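Local coordinates for uncharacterized protein YLR132C (Kluyveromyces marxianus, PDB 6PGL) that is the Usb1 phosphodiesterase of the 2H superfamily, which probably trims the 3' end of U6 snRNA, and here holds uridine monophosphate in its active site, at the uridine-5'-monophosphate site. Coordinates in Å, arbitrary orientation; residue numbers count along the deposited sequence, not the author numbering.

The uridine-5'-monophosphate site. Residues 60, 62, 105-107, 114, 146, 152, 154, 156. With U5P (uridine-5'-monophosphate), chain B.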
# COMPACT_ATOMS: atom_id res chain seq x y z
N HIS A 60 -3.28 -0.58 4.00
CA HIS A 60 -2.33 -1.69 4.01
C HIS A 60 -0.91 -1.20 3.75
O HIS A 60 -0.69 -0.10 3.23
CB HIS A 60 -2.70 -2.79 2.97
CG HIS A 60 -2.62 -2.34 1.54
ND1 HIS A 60 -3.67 -1.74 0.88
CD2 HIS A 60 -1.61 -2.42 0.63
CE1 HIS A 60 -3.31 -1.46 -0.37
NE2 HIS A 60 -2.06 -1.86 -0.54
N SER A 62 1.91 -2.99 1.59
CA SER A 62 2.32 -4.10 0.76
C SER A 62 3.69 -4.59 1.21
O SER A 62 4.58 -3.78 1.53
CB SER A 62 2.39 -3.72 -0.72
OG SER A 62 1.15 -3.25 -1.22
N TYR A 105 2.42 7.56 -6.26
CA TYR A 105 2.82 6.38 -7.00
C TYR A 105 1.82 6.13 -8.12
O TYR A 105 0.61 6.22 -7.91
CB TYR A 105 2.86 5.16 -6.08
CG TYR A 105 4.00 5.09 -5.09
CD1 TYR A 105 5.27 4.69 -5.50
CD2 TYR A 105 3.80 5.35 -3.73
CE1 TYR A 105 6.34 4.59 -4.59
CE2 TYR A 105 4.87 5.26 -2.81
CZ TYR A 105 6.14 4.87 -3.26
OH TYR A 105 7.21 4.76 -2.40
N GLU A 106 2.33 5.78 -9.31
CA GLU A 106 1.51 5.35 -10.43
C GLU A 106 1.45 3.84 -10.43
O GLU A 106 2.46 3.18 -10.15
CB GLU A 106 2.11 5.80 -11.76
CG GLU A 106 1.72 7.14 -12.19
CD GLU A 106 1.76 7.31 -13.69
OE1 GLU A 106 2.58 6.66 -14.35
OE2 GLU A 106 0.96 8.13 -14.19
N ASN A 107 0.29 3.27 -10.77
CA ASN A 107 0.19 1.83 -10.88
C ASN A 107 0.71 1.39 -12.25
O ASN A 107 1.11 2.21 -13.09
CB ASN A 107 -1.24 1.35 -10.60
CG ASN A 107 -2.22 1.74 -11.71
OD1 ASN A 107 -1.98 2.70 -12.46
ND2 ASN A 107 -3.34 1.04 -11.78
N PHE A 114 -1.65 7.04 -6.72
CA PHE A 114 -1.89 6.81 -5.29
C PHE A 114 -1.17 7.88 -4.48
O PHE A 114 0.03 8.08 -4.65
CB PHE A 114 -1.42 5.42 -4.89
CG PHE A 114 -2.30 4.31 -5.40
CD1 PHE A 114 -2.13 3.79 -6.68
CD2 PHE A 114 -3.32 3.79 -4.59
CE1 PHE A 114 -2.96 2.75 -7.15
CE2 PHE A 114 -4.13 2.77 -5.05
CZ PHE A 114 -3.95 2.25 -6.34
N GLN A 146 7.00 -3.89 -10.65
CA GLN A 146 7.47 -3.13 -9.48
C GLN A 146 7.71 -4.05 -8.29
O GLN A 146 6.73 -4.51 -7.67
CB GLN A 146 6.47 -2.03 -9.11
N ASN A 152 10.73 1.26 -0.80
CA ASN A 152 9.44 1.81 -1.23
C ASN A 152 8.29 1.42 -0.31
O ASN A 152 7.13 1.52 -0.72
CB ASN A 152 9.13 1.42 -2.68
CG ASN A 152 9.02 -0.09 -2.89
OD1 ASN A 152 8.72 -0.85 -1.96
ND2 ASN A 152 9.25 -0.54 -4.12
N HIS A 154 5.38 1.88 2.06
CA HIS A 154 4.55 3.06 2.19
C HIS A 154 3.12 2.62 2.52
O HIS A 154 2.76 1.45 2.39
CB HIS A 154 4.57 3.86 0.88
CG HIS A 154 3.89 3.14 -0.24
ND1 HIS A 154 4.53 2.21 -1.03
CD2 HIS A 154 2.59 3.15 -0.65
CE1 HIS A 154 3.67 1.70 -1.89
NE2 HIS A 154 2.48 2.25 -1.68
N SER A 156 -0.67 3.90 1.19
CA SER A 156 -1.47 4.78 0.34
C SER A 156 -2.73 5.21 1.06
O SER A 156 -3.40 4.39 1.71
CB SER A 156 -1.85 4.10 -0.97
OG SER A 156 -0.68 3.89 -1.74
N1 U5P B . 4.34 1.39 -6.73
C2 U5P B . 5.22 2.18 -7.53
N3 U5P B . 6.50 2.32 -7.17
C4 U5P B . 6.97 1.73 -6.08
C5 U5P B . 6.14 0.95 -5.28
C6 U5P B . 4.80 0.78 -5.63
O2 U5P B . 4.83 2.76 -8.57
O4 U5P B . 8.17 1.90 -5.79
C1' U5P B . 2.94 1.22 -7.13
C2' U5P B . 2.44 -0.21 -7.03
O2' U5P B . 2.78 -0.93 -8.19
C3' U5P B . 0.94 -0.03 -6.84
C4' U5P B . 0.81 1.36 -6.19
O3' U5P B . 0.31 -0.02 -8.12
O4' U5P B . 2.12 1.98 -6.26
C5' U5P B . 0.33 1.36 -4.75
O5' U5P B . 0.76 0.20 -4.05
P U5P B . 0.25 -0.11 -2.57
O1P U5P B . 1.33 -0.95 -1.98
O2P U5P B . 0.08 1.24 -1.89
O3P U5P B . -1.01 -0.90 -2.78
O HOH W 1 2.12 -0.38 0.53
O HOH W 2 -1.03 1.13 0.77
O HOH W 3 5.24 5.43 -9.58
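Tyr105 brings its CD1-CE1 edge over one face of the uracil, CE1 standing 3.3 Å from U5P C4, with the two rings clearly tilted rather than parallel. Tyr105 CE2 overhangs one face of the His154 imidazole, toward its rim, and water 1 sits off the opposite face. Phe114 turns a face to C5', and water 2 lies over the centre of the His60 ring. These imidazoles belong to the paired HxS motifs of a 2H phosphoesterase, His60/Ser62 and His154/Ser156, which clasp the 5'-phosphate. Both histidines hold CG between backbone N and carbonyl carbon (chi1 66° and 68°), aiming NE2 inward. His60 NE2 donates nearly in its ring plane to U5P O3P at 2.7 Å. His154 NE2 reaches U5P O2P at 2.6 Å, with that oxygen 25° out of plane. Ser156 OG also donates to U5P O2P (2.8 Å). Ser62 OG makes a suspiciously short 2.4 Å bond to U5P O1P. Behind His154, the Asn152 carbonyl O accepts from His154 ND1 at 2.7 Å, almost straight, fixing the ring's rotation and perhaps favouring a proton on ND1. An alanine in place of His154 would probably loosen the hold on U5P O2P and take away the imidazole that Tyr105 CE2 rests against. At the base, Asn152 ND2 bonds O4 weakly, and water 3 links O2 to Glu106 N. Glu106 O and U5P O2, both acceptors, clash at 2.9 Å; the ligand is partly occupied.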